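Local coordinates for protein carbohydrate deacetylase Agd3 (Neosartorya fumigata, PDB 6NWZ) that probably removes N-acetyl groups from the secreted fungal polysaccharide galactosaminogalactan, a modification required for biofilm formation, at residues 218-221 and 226-229; 241-246 and 610-615; 253-258 and 386-391; 336-341 and 459-464; 522-527 and 574-579. All blocks are in the same frame, centred on the assembly; numbering follows the deposited sequence.

Contact 1. Residues 218-221 and 226-229; sequences FATD and SNYL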
# COMPACT_ATOMS: atom_id res chain seq x y z
N PHE A 218 -19.01 2.02 -6.82
CA PHE A 218 -17.70 1.90 -6.21
C PHE A 218 -17.46 0.47 -5.74
O PHE A 218 -18.38 -0.22 -5.30
CB PHE A 218 -17.55 2.87 -5.04
CG PHE A 218 -17.09 4.24 -5.44
CD1 PHE A 218 -17.91 5.07 -6.18
CD2 PHE A 218 -15.84 4.69 -5.07
CE1 PHE A 218 -17.48 6.33 -6.55
CE2 PHE A 218 -15.41 5.95 -5.43
CZ PHE A 218 -16.23 6.77 -6.17
N ALA A 219 -16.20 0.02 -5.83
CA ALA A 219 -15.82 -1.33 -5.42
C ALA A 219 -14.32 -1.30 -5.13
O ALA A 219 -13.49 -1.74 -5.92
CB ALA A 219 -16.16 -2.36 -6.49
N THR A 220 -13.98 -0.74 -3.97
CA THR A 220 -12.58 -0.63 -3.57
C THR A 220 -11.91 -1.98 -3.34
O THR A 220 -10.68 -2.03 -3.24
CB THR A 220 -12.46 0.23 -2.31
OG1 THR A 220 -13.14 -0.42 -1.22
CG2 THR A 220 -13.08 1.61 -2.54
N ASP A 221 -12.68 -3.07 -3.27
CA ASP A 221 -12.09 -4.38 -3.03
C ASP A 221 -11.33 -4.89 -4.25
O ASP A 221 -10.28 -5.53 -4.10
CB ASP A 221 -13.17 -5.38 -2.61
CG ASP A 221 -14.47 -5.21 -3.38
OD1 ASP A 221 -14.89 -4.05 -3.59
OD2 ASP A 221 -15.07 -6.23 -3.77
N SER A 226 -11.85 2.68 -8.60
CA SER A 226 -12.54 3.13 -7.39
C SER A 226 -11.55 3.67 -6.36
O SER A 226 -11.80 4.71 -5.74
CB SER A 226 -13.35 1.98 -6.79
OG SER A 226 -14.32 1.51 -7.71
N ASN A 227 -10.42 2.99 -6.18
CA ASN A 227 -9.38 3.49 -5.28
C ASN A 227 -8.75 4.78 -5.79
O ASN A 227 -8.16 5.52 -4.99
CB ASN A 227 -8.30 2.43 -5.08
CG ASN A 227 -8.74 1.33 -4.14
OD1 ASN A 227 -8.52 1.40 -2.93
ND2 ASN A 227 -9.38 0.30 -4.69
N TYR A 228 -8.84 5.06 -7.09
CA TYR A 228 -8.39 6.34 -7.63
C TYR A 228 -9.40 7.44 -7.36
O TYR A 228 -9.04 8.54 -6.92
CB TYR A 228 -8.13 6.22 -9.13
CG TYR A 228 -7.83 7.53 -9.83
CD1 TYR A 228 -6.65 8.22 -9.58
CD2 TYR A 228 -8.71 8.06 -10.77
CE1 TYR A 228 -6.36 9.40 -10.23
CE2 TYR A 228 -8.43 9.25 -11.43
CZ TYR A 228 -7.25 9.92 -11.15
OH TYR A 228 -6.94 11.10 -11.78
N LEU A 229 -10.68 7.16 -7.62
CA LEU A 229 -11.71 8.18 -7.49
C LEU A 229 -11.89 8.63 -6.05
O LEU A 229 -12.21 9.79 -5.80
CB LEU A 229 -13.03 7.66 -8.06
CG LEU A 229 -13.06 7.28 -9.54
CD1 LEU A 229 -14.44 6.76 -9.92
CD2 LEU A 229 -12.67 8.46 -10.42

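Contact 2. Residues 241-246 and 610-615; sequences LYAGHR and CGYGLS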
# COMPACT_ATOMS: atom_id res chain seq x y z
N LEU A 241 -8.60 18.98 5.40
CA LEU A 241 -8.24 19.12 6.80
C LEU A 241 -8.85 17.96 7.57
O LEU A 241 -10.07 17.81 7.61
CB LEU A 241 -8.73 20.46 7.35
CG LEU A 241 -8.44 20.84 8.80
CD1 LEU A 241 -6.94 20.94 9.04
CD2 LEU A 241 -9.12 22.15 9.13
N TYR A 242 -8.00 17.13 8.18
CA TYR A 242 -8.47 15.90 8.81
C TYR A 242 -7.37 15.32 9.69
O TYR A 242 -6.19 15.63 9.54
CB TYR A 242 -8.91 14.87 7.77
CG TYR A 242 -7.85 14.54 6.75
CD1 TYR A 242 -6.92 13.54 6.98
CD2 TYR A 242 -7.77 15.25 5.55
CE1 TYR A 242 -5.94 13.25 6.04
CE2 TYR A 242 -6.80 14.96 4.61
CZ TYR A 242 -5.89 13.96 4.86
OH TYR A 242 -4.92 13.68 3.93
N ALA A 243 -7.79 14.46 10.61
CA ALA A 243 -6.85 13.64 11.37
C ALA A 243 -6.50 12.45 10.50
O ALA A 243 -7.28 11.51 10.35
CB ALA A 243 -7.46 13.21 12.70
N GLY A 244 -5.33 12.49 9.88
CA GLY A 244 -4.93 11.41 9.00
C GLY A 244 -3.61 11.71 8.33
O GLY A 244 -2.89 12.63 8.73
N HIS A 245 -3.32 10.93 7.29
CA HIS A 245 -2.00 10.93 6.67
C HIS A 245 -2.02 10.18 5.34
O HIS A 245 -2.38 8.99 5.30
CB HIS A 245 -0.99 10.32 7.64
CG HIS A 245 0.40 10.20 7.08
ND1 HIS A 245 1.08 11.26 6.53
CD2 HIS A 245 1.24 9.14 7.02
CE1 HIS A 245 2.27 10.86 6.13
NE2 HIS A 245 2.40 9.58 6.42
N ARG A 246 -1.63 10.85 4.26
CA ARG A 246 -1.61 10.26 2.91
C ARG A 246 -0.17 10.08 2.45
O ARG A 246 0.48 11.04 2.04
CB ARG A 246 -2.37 11.14 1.92
CG ARG A 246 -2.36 10.58 0.50
CD ARG A 246 -2.82 11.62 -0.51
NE ARG A 246 -1.76 12.57 -0.84
CZ ARG A 246 -1.96 13.75 -1.41
NH1 ARG A 246 -3.19 14.15 -1.71
NH2 ARG A 246 -0.93 14.55 -1.67
N CYS A 610 -5.64 4.40 20.39
CA CYS A 610 -5.82 5.53 21.28
C CYS A 610 -7.17 6.23 21.11
O CYS A 610 -7.56 7.02 21.97
CB CYS A 610 -4.70 6.56 21.08
SG CYS A 610 -3.04 6.00 21.54
N GLY A 611 -7.88 5.96 20.02
CA GLY A 611 -9.11 6.67 19.75
C GLY A 611 -8.90 8.16 19.56
O GLY A 611 -9.53 8.97 20.25
N TYR A 612 -8.01 8.53 18.65
CA TYR A 612 -7.75 9.94 18.40
C TYR A 612 -8.87 10.55 17.57
O TYR A 612 -9.55 9.87 16.79
CB TYR A 612 -6.41 10.13 17.69
CG TYR A 612 -6.32 9.52 16.31
CD1 TYR A 612 -6.76 10.22 15.19
CD2 TYR A 612 -5.79 8.26 16.13
CE1 TYR A 612 -6.68 9.67 13.93
CE2 TYR A 612 -5.70 7.70 14.87
CZ TYR A 612 -6.15 8.40 13.78
OH TYR A 612 -6.06 7.84 12.53
N GLY A 613 -9.06 11.86 17.74
CA GLY A 613 -10.08 12.57 17.00
C GLY A 613 -9.68 14.02 16.80
O GLY A 613 -8.83 14.56 17.51
N LEU A 614 -10.33 14.64 15.82
CA LEU A 614 -10.12 16.05 15.51
C LEU A 614 -11.44 16.78 15.62
O LEU A 614 -12.52 16.20 15.44
CB LEU A 614 -9.52 16.23 14.11
CG LEU A 614 -9.06 17.63 13.70
CD1 LEU A 614 -7.87 18.08 14.53
CD2 LEU A 614 -8.71 17.67 12.22
N SER A 615 -11.36 18.07 15.94
CA SER A 615 -12.51 18.96 15.89
C SER A 615 -12.02 20.32 15.42
O SER A 615 -10.88 20.70 15.66
CB SER A 615 -13.19 19.08 17.26
OG SER A 615 -12.30 19.58 18.23

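Contact 3. Residues 253-258 and 386-391; sequences QIDDMF and ISHTFT. With ZN (zinc ion), chain L; ZN (zinc ion), chain M.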
# COMPACT_ATOMS: atom_id res chain seq x y z
N GLN A 253 11.72 -5.43 -2.68
CA GLN A 253 12.74 -6.26 -2.05
C GLN A 253 13.22 -7.35 -3.00
O GLN A 253 12.41 -7.99 -3.68
CB GLN A 253 12.21 -6.90 -0.77
CG GLN A 253 11.98 -5.90 0.34
CD GLN A 253 11.47 -6.56 1.59
OE1 GLN A 253 10.74 -7.55 1.53
NE2 GLN A 253 11.86 -6.02 2.74
N ILE A 254 14.53 -7.57 -3.04
CA ILE A 254 15.16 -8.54 -3.93
C ILE A 254 15.71 -9.66 -3.06
O ILE A 254 16.75 -9.50 -2.40
CB ILE A 254 16.27 -7.91 -4.78
CG1 ILE A 254 15.77 -6.64 -5.47
CG2 ILE A 254 16.78 -8.92 -5.79
CD1 ILE A 254 14.59 -6.87 -6.37
N ASP A 255 15.03 -10.81 -3.07
CA ASP A 255 15.46 -11.95 -2.27
C ASP A 255 16.56 -12.73 -3.00
O ASP A 255 16.78 -12.57 -4.20
CB ASP A 255 14.28 -12.88 -1.98
CG ASP A 255 13.18 -12.22 -1.15
OD1 ASP A 255 13.35 -11.06 -0.72
OD2 ASP A 255 12.15 -12.89 -0.92
N ASP A 256 17.25 -13.57 -2.23
CA ASP A 256 18.16 -14.59 -2.76
C ASP A 256 19.44 -14.01 -3.34
O ASP A 256 20.08 -14.64 -4.18
CB ASP A 256 17.46 -15.46 -3.82
CG ASP A 256 16.27 -16.21 -3.27
OD1 ASP A 256 15.93 -16.02 -2.08
OD2 ASP A 256 15.67 -17.00 -4.03
N MET A 257 19.86 -12.83 -2.89
CA MET A 257 21.11 -12.27 -3.37
C MET A 257 22.29 -13.12 -2.92
O MET A 257 22.37 -13.54 -1.76
CB MET A 257 21.29 -10.83 -2.90
CG MET A 257 22.54 -10.14 -3.45
SD MET A 257 22.60 -9.99 -5.25
CE MET A 257 21.11 -9.05 -5.56
N PHE A 258 23.22 -13.36 -3.85
CA PHE A 258 24.40 -14.21 -3.78
C PHE A 258 24.07 -15.68 -4.02
O PHE A 258 24.98 -16.49 -4.12
CB PHE A 258 25.18 -14.08 -2.46
CG PHE A 258 25.89 -12.76 -2.30
CD1 PHE A 258 27.19 -12.60 -2.76
CD2 PHE A 258 25.26 -11.69 -1.70
CE1 PHE A 258 27.85 -11.39 -2.61
CE2 PHE A 258 25.91 -10.48 -1.55
CZ PHE A 258 27.20 -10.33 -2.01
N ILE A 386 19.19 -6.19 3.99
CA ILE A 386 18.53 -6.92 5.07
C ILE A 386 18.93 -8.39 4.94
O ILE A 386 19.32 -8.85 3.86
CB ILE A 386 17.00 -6.73 5.03
CG1 ILE A 386 16.35 -7.22 6.33
CG2 ILE A 386 16.42 -7.41 3.80
CD1 ILE A 386 14.84 -7.26 6.27
N SER A 387 18.85 -9.13 6.05
CA SER A 387 19.24 -10.53 6.06
C SER A 387 18.13 -11.42 5.50
O SER A 387 16.95 -11.22 5.78
CB SER A 387 19.58 -10.98 7.48
OG SER A 387 19.84 -12.38 7.51
N HIS A 388 18.54 -12.42 4.73
CA HIS A 388 17.64 -13.43 4.17
C HIS A 388 18.05 -14.83 4.63
O HIS A 388 17.84 -15.82 3.92
CB HIS A 388 17.61 -13.33 2.65
CG HIS A 388 16.45 -14.04 2.01
ND1 HIS A 388 15.15 -13.90 2.46
CD2 HIS A 388 16.40 -14.87 0.94
CE1 HIS A 388 14.35 -14.63 1.70
NE2 HIS A 388 15.08 -15.22 0.77
N THR A 389 18.64 -14.91 5.84
CA THR A 389 19.27 -16.09 6.43
C THR A 389 20.54 -16.50 5.71
O THR A 389 20.78 -16.09 4.56
CB THR A 389 18.31 -17.29 6.51
OG1 THR A 389 18.05 -17.79 5.19
CG2 THR A 389 17.02 -16.88 7.18
N PHE A 390 21.37 -17.31 6.37
CA PHE A 390 22.70 -17.60 5.84
C PHE A 390 22.63 -18.57 4.66
O PHE A 390 23.07 -18.25 3.55
CB PHE A 390 23.60 -18.14 6.95
CG PHE A 390 25.05 -18.25 6.56
CD1 PHE A 390 25.79 -17.12 6.24
CD2 PHE A 390 25.69 -19.48 6.54
CE1 PHE A 390 27.13 -17.22 5.89
CE2 PHE A 390 27.02 -19.59 6.19
CZ PHE A 390 27.74 -18.46 5.87
N THR A 391 22.05 -19.75 4.88
CA THR A 391 22.05 -20.80 3.87
C THR A 391 20.72 -20.94 3.14
O THR A 391 20.60 -21.80 2.26
CB THR A 391 22.40 -22.15 4.52
OG1 THR A 391 21.25 -22.68 5.19
CG2 THR A 391 23.51 -21.96 5.53
ZN ZN L . 14.54 -16.68 -0.83
ZN ZN M . 11.45 -15.13 -1.60

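Contact 4. Residues 336-341 and 459-464; sequences TPLEFK and NTRPVL. With NAG (2-acetamido-2-deoxy-beta-D-glucopyranose), chain B.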
# COMPACT_ATOMS: atom_id res chain seq x y z
N THR A 336 7.43 -29.19 3.67
CA THR A 336 6.25 -29.45 4.46
C THR A 336 5.03 -28.81 3.80
O THR A 336 5.17 -27.94 2.94
CB THR A 336 6.43 -28.90 5.87
OG1 THR A 336 6.34 -27.47 5.84
CG2 THR A 336 7.79 -29.31 6.43
N PRO A 337 3.83 -29.25 4.17
CA PRO A 337 2.63 -28.53 3.71
C PRO A 337 2.71 -27.07 4.11
O PRO A 337 3.31 -26.71 5.13
CB PRO A 337 1.49 -29.25 4.43
CG PRO A 337 2.01 -30.62 4.67
CD PRO A 337 3.48 -30.46 4.93
N LEU A 338 2.11 -26.21 3.29
CA LEU A 338 2.05 -24.80 3.63
C LEU A 338 1.34 -24.62 4.96
O LEU A 338 0.46 -25.41 5.33
CB LEU A 338 1.33 -24.02 2.52
CG LEU A 338 1.76 -22.56 2.28
CD1 LEU A 338 3.12 -22.50 1.63
CD2 LEU A 338 0.74 -21.83 1.43
N GLU A 339 1.74 -23.59 5.70
CA GLU A 339 1.17 -23.28 7.02
C GLU A 339 1.40 -24.41 8.03
O GLU A 339 0.64 -24.55 8.99
CB GLU A 339 -0.33 -22.96 6.94
CG GLU A 339 -0.79 -22.20 5.70
CD GLU A 339 -0.23 -20.80 5.62
OE1 GLU A 339 -0.23 -20.23 4.50
OE2 GLU A 339 0.21 -20.26 6.66
N PHE A 340 2.43 -25.22 7.83
CA PHE A 340 2.70 -26.33 8.75
C PHE A 340 3.25 -25.79 10.07
O PHE A 340 4.30 -25.14 10.09
CB PHE A 340 3.67 -27.32 8.12
CG PHE A 340 4.30 -28.27 9.10
CD1 PHE A 340 3.57 -29.33 9.61
CD2 PHE A 340 5.61 -28.10 9.51
CE1 PHE A 340 4.15 -30.21 10.51
CE2 PHE A 340 6.19 -28.98 10.41
CZ PHE A 340 5.46 -30.03 10.91
N LYS A 341 2.55 -26.08 11.16
CA LYS A 341 2.99 -25.70 12.50
C LYS A 341 3.80 -26.84 13.09
O LYS A 341 3.27 -27.92 13.36
CB LYS A 341 1.79 -25.36 13.39
CG LYS A 341 2.13 -25.14 14.85
CD LYS A 341 0.91 -24.65 15.61
CE LYS A 341 1.09 -24.80 17.11
NZ LYS A 341 2.30 -24.10 17.61
N ASN A 459 1.19 -12.09 1.26
CA ASN A 459 -0.21 -11.70 1.18
C ASN A 459 -1.08 -12.69 0.43
O ASN A 459 -2.30 -12.49 0.39
CB ASN A 459 -0.34 -10.31 0.54
CG ASN A 459 0.02 -9.20 1.50
OD1 ASN A 459 0.58 -9.44 2.57
ND2 ASN A 459 -0.29 -7.96 1.13
N THR A 460 -0.52 -13.75 -0.15
CA THR A 460 -1.33 -14.82 -0.72
C THR A 460 -1.76 -15.84 0.33
O THR A 460 -2.59 -16.71 0.03
CB THR A 460 -0.58 -15.55 -1.84
OG1 THR A 460 0.52 -16.29 -1.29
CG2 THR A 460 -0.04 -14.55 -2.86
N ARG A 461 -1.23 -15.74 1.55
CA ARG A 461 -1.57 -16.65 2.64
C ARG A 461 -2.32 -15.86 3.71
O ARG A 461 -1.69 -15.17 4.53
CB ARG A 461 -0.30 -17.28 3.22
CG ARG A 461 0.50 -18.08 2.20
CD ARG A 461 1.95 -18.26 2.61
NE ARG A 461 2.08 -19.03 3.84
CZ ARG A 461 3.25 -19.27 4.44
NH1 ARG A 461 4.37 -18.80 3.91
NH2 ARG A 461 3.29 -19.98 5.56
N PRO A 462 -3.65 -15.93 3.75
CA PRO A 462 -4.42 -15.11 4.71
C PRO A 462 -4.03 -15.33 6.16
O PRO A 462 -4.25 -14.43 6.98
CB PRO A 462 -5.87 -15.54 4.45
CG PRO A 462 -5.87 -16.04 3.04
CD PRO A 462 -4.53 -16.71 2.86
N VAL A 463 -3.46 -16.49 6.50
CA VAL A 463 -3.02 -16.74 7.87
C VAL A 463 -1.99 -15.72 8.33
O VAL A 463 -1.85 -15.48 9.54
CB VAL A 463 -2.46 -18.18 7.97
CG1 VAL A 463 -2.33 -18.60 9.43
CG2 VAL A 463 -3.33 -19.14 7.19
N LEU A 464 -1.26 -15.10 7.40
CA LEU A 464 -0.16 -14.20 7.72
C LEU A 464 -0.55 -12.73 7.67
O LEU A 464 0.33 -11.86 7.72
CB LEU A 464 1.01 -14.46 6.77
CG LEU A 464 1.57 -15.88 6.79
CD1 LEU A 464 2.74 -16.02 5.82
CD2 LEU A 464 1.98 -16.26 8.20
C1 NAG B . 9.48 -33.02 10.36
C2 NAG B . 8.98 -34.04 9.32
C3 NAG B . 8.87 -35.43 9.94
C4 NAG B . 10.19 -35.83 10.58
C5 NAG B . 10.60 -34.77 11.60
C6 NAG B . 11.93 -35.04 12.25
C7 NAG B . 7.57 -32.92 7.65
C8 NAG B . 6.16 -32.58 7.24
N2 NAG B . 7.69 -33.62 8.78
O3 NAG B . 8.51 -36.37 8.93
O4 NAG B . 10.05 -37.09 11.23
O5 NAG B . 10.71 -33.50 10.94
O6 NAG B . 12.93 -35.34 11.28
O7 NAG B . 8.54 -32.56 6.99

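Contact 5. Residues 522-527 and 574-579; sequences DLLAVE and VETIVQ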
# COMPACT_ATOMS: atom_id res chain seq x y z
N ASP A 522 0.97 -7.83 -21.78
CA ASP A 522 -0.28 -8.24 -21.15
C ASP A 522 -0.08 -8.52 -19.67
O ASP A 522 -0.91 -8.13 -18.84
CB ASP A 522 -0.83 -9.47 -21.87
CG ASP A 522 -1.28 -9.16 -23.28
OD1 ASP A 522 -2.01 -8.16 -23.45
OD2 ASP A 522 -0.90 -9.89 -24.22
N LEU A 523 1.02 -9.20 -19.31
CA LEU A 523 1.31 -9.45 -17.90
C LEU A 523 1.56 -8.15 -17.16
O LEU A 523 1.07 -7.97 -16.03
CB LEU A 523 2.51 -10.39 -17.78
CG LEU A 523 3.01 -10.82 -16.39
CD1 LEU A 523 3.65 -12.20 -16.48
CD2 LEU A 523 4.00 -9.82 -15.80
N LEU A 524 2.32 -7.24 -17.76
CA LEU A 524 2.57 -5.95 -17.14
C LEU A 524 1.29 -5.13 -17.02
O LEU A 524 1.15 -4.34 -16.07
CB LEU A 524 3.63 -5.19 -17.93
CG LEU A 524 5.06 -5.75 -17.89
CD1 LEU A 524 5.94 -5.04 -18.91
CD2 LEU A 524 5.65 -5.64 -16.49
N ALA A 525 0.36 -5.30 -17.95
CA ALA A 525 -0.90 -4.55 -17.89
C ALA A 525 -1.71 -4.95 -16.67
O ALA A 525 -2.24 -4.08 -15.95
CB ALA A 525 -1.70 -4.75 -19.17
N VAL A 526 -1.84 -6.25 -16.41
CA VAL A 526 -2.59 -6.68 -15.23
C VAL A 526 -1.83 -6.34 -13.96
O VAL A 526 -2.44 -6.05 -12.92
CB VAL A 526 -2.95 -8.18 -15.31
CG1 VAL A 526 -3.18 -8.60 -16.75
CG2 VAL A 526 -1.89 -9.05 -14.67
N GLU A 527 -0.49 -6.35 -14.01
CA GLU A 527 0.28 -5.91 -12.85
C GLU A 527 0.09 -4.42 -12.59
O GLU A 527 0.08 -3.99 -11.43
CB GLU A 527 1.76 -6.23 -13.04
CG GLU A 527 2.10 -7.69 -12.86
CD GLU A 527 1.92 -8.15 -11.43
OE1 GLU A 527 2.16 -7.34 -10.50
OE2 GLU A 527 1.54 -9.32 -11.22
N VAL A 574 8.82 -2.10 -12.48
CA VAL A 574 8.89 -0.80 -11.81
C VAL A 574 8.59 0.33 -12.79
O VAL A 574 7.85 1.27 -12.46
CB VAL A 574 10.27 -0.63 -11.14
CG1 VAL A 574 10.39 0.75 -10.49
CG2 VAL A 574 10.49 -1.73 -10.12
N GLU A 575 9.13 0.25 -14.01
CA GLU A 575 8.81 1.26 -15.02
C GLU A 575 7.31 1.33 -15.27
O GLU A 575 6.74 2.42 -15.35
CB GLU A 575 9.56 0.96 -16.32
CG GLU A 575 11.06 1.22 -16.25
CD GLU A 575 11.40 2.70 -16.29
OE1 GLU A 575 10.50 3.52 -16.57
OE2 GLU A 575 12.58 3.05 -16.04
N THR A 576 6.66 0.18 -15.38
CA THR A 576 5.22 0.17 -15.62
C THR A 576 4.47 0.79 -14.45
O THR A 576 3.56 1.61 -14.65
CB THR A 576 4.74 -1.27 -15.85
OG1 THR A 576 5.32 -1.76 -17.07
CG2 THR A 576 3.22 -1.34 -15.93
N ILE A 577 4.86 0.45 -13.23
CA ILE A 577 4.12 0.89 -12.05
C ILE A 577 4.36 2.38 -11.80
O ILE A 577 3.41 3.14 -11.55
CB ILE A 577 4.50 0.02 -10.84
CG1 ILE A 577 3.53 -1.15 -10.71
CG2 ILE A 577 4.55 0.84 -9.56
CD1 ILE A 577 3.48 -2.07 -11.91
N VAL A 578 5.61 2.83 -11.88
CA VAL A 578 5.94 4.21 -11.57
C VAL A 578 5.32 5.16 -12.58
O VAL A 578 4.75 6.20 -12.22
CB VAL A 578 7.47 4.40 -11.49
CG1 VAL A 578 7.80 5.88 -11.40
CG2 VAL A 578 8.05 3.64 -10.31
N GLN A 579 5.41 4.83 -13.87
CA GLN A 579 4.88 5.72 -14.90
C GLN A 579 3.37 5.86 -14.80
O GLN A 579 2.82 6.95 -15.01
CB GLN A 579 5.29 5.22 -16.28
CG GLN A 579 6.79 5.30 -16.52
CD GLN A 579 7.18 4.88 -17.92
OE1 GLN A 579 6.46 5.13 -18.89
NE2 GLN A 579 8.33 4.22 -18.04

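Contact 1. Residues 218-221 and 226-229
A219 and T220 are gripped by two polar side chains, S226 and N227, from the first turns of helix 224-237, so that the loop entering this CBM87 helix folds back against the helix start. The backbone N of A219 donates to S226 OG at 3.0 Å, with an N-H···O angle of 155°. Serine suits the place because its short arm needs only one rotation: OG stands beside its own backbone N (chi1 -60°) and faces the loop. N227 acts one residue later, its ND2 giving a nearly straight bond to T220 O at 3.0 Å. The carbonyl oxygen lies almost in the amide plane of N227, although the donor sits well to one side of the T220 C=O direction. The same ND2 also bonds S223 O, which fixes the amide between two backbone oxygens, while T220 OG1 turns to S42. Apolar packing lies beyond. The far end of the F218 ring packs against L229, and F119 and F214 meet that ring from other parts of the domain; a large aromatic fits here because it is long enough to reach from the loop to the helix. The ring comes to L229 at a slant, CZ standing 3.8 Å from L229 CB.

Contact 2. Residues 241-246 and 610-615
A243 and L614 bring the two backbones closest, their CA atoms 5.8 Å apart, yet no hydrogen bond joins segment 241-246 to segment 610-615. The first is an irregular extended linker between helix 224-237 and strand 252-257. The second is loop through G611, whose positive phi of 62° is easy for a residue without a side chain, and then enters strand 613-618. The contact is therefore made by apolar packing, side chain on side chain and side chain on backbone. The methyl of A243 points at the strand and is met twice: L614 CB lies 3.9 Å from A243 CB, and Y612 CE1 lies 3.8 Å from it. The methyl reaches the tyrosine ring at its edge, close to the ring plane, so this is not a stacking contact. Alanine fits because its single carbon lets the chains come this near. With CG anti to the backbone N (chi1 -172°), L614 carries its CD2 branch alongside the linker backbone, where L614 CD2 is 3.7 Å from Y242 C. The polar end of Y612 goes past the contact, and its hydroxyl bonds G48 O. Within the linker, G244 CA lies in the plane of the Y242 ring at its edge, and a CB there would run into Y242 CD1. Around the contact, L614 also packs on V626 and V628 of strand 622-629 and bonds S25 of strand 22-31 through the backbone, while Y242 pairs with T642 of strand 639-643, so the linker runs through a cluster of strands.

Contact 3. Residues 253-258 and 386-391
D255 and D256, adjacent near the end of strand 252-257, both approach H388, which follows strand 384-387. D255 comes first. Its CB lies over one face of the imidazole, 4.1 Å from the centroid of the H388 ring, a CH-pi contact. Its CG stands beside the backbone N (chi1 -63°), and the carboxylate passes the ring to reach one zinc ion, with D255 OD2 at 2.4 Å from that ion; H546 is the other protein ligand there. The remaining oxygen, OD1, forms a salt bridge with R491, which helps fix the rotation of the carboxylate. D256 comes next, with a positive phi of 72° that turns the chain. Its CB leads off from H388, but the carboxylate swings back so that OD1 binds the other zinc ion at 2.0 Å. H388 NE2 binds this same ion at 2.2 Å, and D256 OD1 lies near the plane of the H388 ring, at its edge. The two ligand atoms are close because they share the metal, not through a hydrogen bond. Aspartate and histidine suit this role as compact oxygen and nitrogen donors. H392 completes an Asp-His-His zinc triad, as in metal-dependent polysaccharide deacetylases.

Contact 4. Residues 336-341 and 459-464
A type II beta turn, P337 to F340, presents L338 and E339 to R461 on a second surface loop of the deacetylase domain. E339 is the third residue of the turn and has the positive phi (62°) which that position requires. Its carboxylate forms a salt bridge with the arginine: R461 NE donates to E339 OE1 at 2.7 Å, and R461 NH2 makes a weak bond to E339 OE2 at 3.3 Å. This is a side-on pairing through NE and one terminal nitrogen, but it is not coplanar. OE1 lies near the guanidinium plane, whereas NE meets OE1 from above the carboxylate plane, and the two planes are 60° apart. A bend at chi3 (63°) turns the guanidinium so that its NE edge faces the glutamate. Leucines cover the flat group: L338 CD1 sits above one face and L464 CD1 above the opposite one, 3.5 Å from the plane. Apolar branches suit these places because a guanidinium face makes no hydrogen bonds. L338 CD2 also touches the aliphatic part of the arginine, 3.8 Å from R461 CG, and V463 CB lies 3.6 Å from E339 OE2. Both charged groups have further partners, since H439 bonds E339 OE2 and R461 NH1 reaches I435 O; the nearby positive charge of R461 would probably favour the ionised glutamate. On the second loop, L464 N bonds R461 O in a short 3-10 turn. The whole is a salt bridge between two turns, its arginine sandwiched by leucines.

Contact 5. Residues 522-527 and 574-579
L524 and T576 form the centre of this contact between helices 520-536 and 569-584, which belong to the deacetylase domain. Van der Waals contact accounts for all that passes between the two segments. The methyl of T576 is directed at the backbone of the other helix, its CG2 3.6 Å from L524 O; it gets there by standing anti to its own N. The leucine side chain passes the threonine at a slant, with L524 CD1 3.8 Å from T576 OG1. A small beta-branched residue suits this spot, since it offers a methyl to the neighbour while its hydroxyl is used at home. The next residue, I577, sends CD1 to the backbone of E527, nearly a turn beyond L524, 3.9 Å from E527 O; the long isoleucine branch bridges a wider separation, as the CA atoms of this pair are 7.9 Å apart.

Hydrogen bonds are made around the contact rather than through it. T576 OG1 bonds A572 O one turn back in its own helix. E527 sends OE2 into a salt bridge with R495 and takes a bond at OE1 from W573 NE1, so the helices are also joined just beside the segments. Away from the interface, Q579 NE2 donates to E575 OE1 at 2.7 Å, and that oxygen also pairs with K291.

The chemistry implies a buried contact in which the two segments meet by fit, with a polar link between the helices just beside it: the polar ends of T576 and E527 are already satisfied, leaving methyl groups and backbone oxygens to meet, and the doubly held E527 probably keeps its negative charge.

How the contacts relate
Contact 1 comes first along the chain, in the CBM87 range, and closes before the others open. Contact 2 follows and joins residues far apart in sequence, so contacts 3, 4 and 5 all lie nested within the loop it closes. Contacts 3 and 4 alternate along the chain, with centres about 20 Å apart; contact 5 comes after both and lies about 25 Å from contact 3 between centres. These three share the deacetylase range. Contacts 1 and 3 stand on opposite sides of the chain's centre, about 35 Å apart between centres. The Asp-His-His zinc site is thus well separated from the CBM87 helix start, and none of the contacts touch.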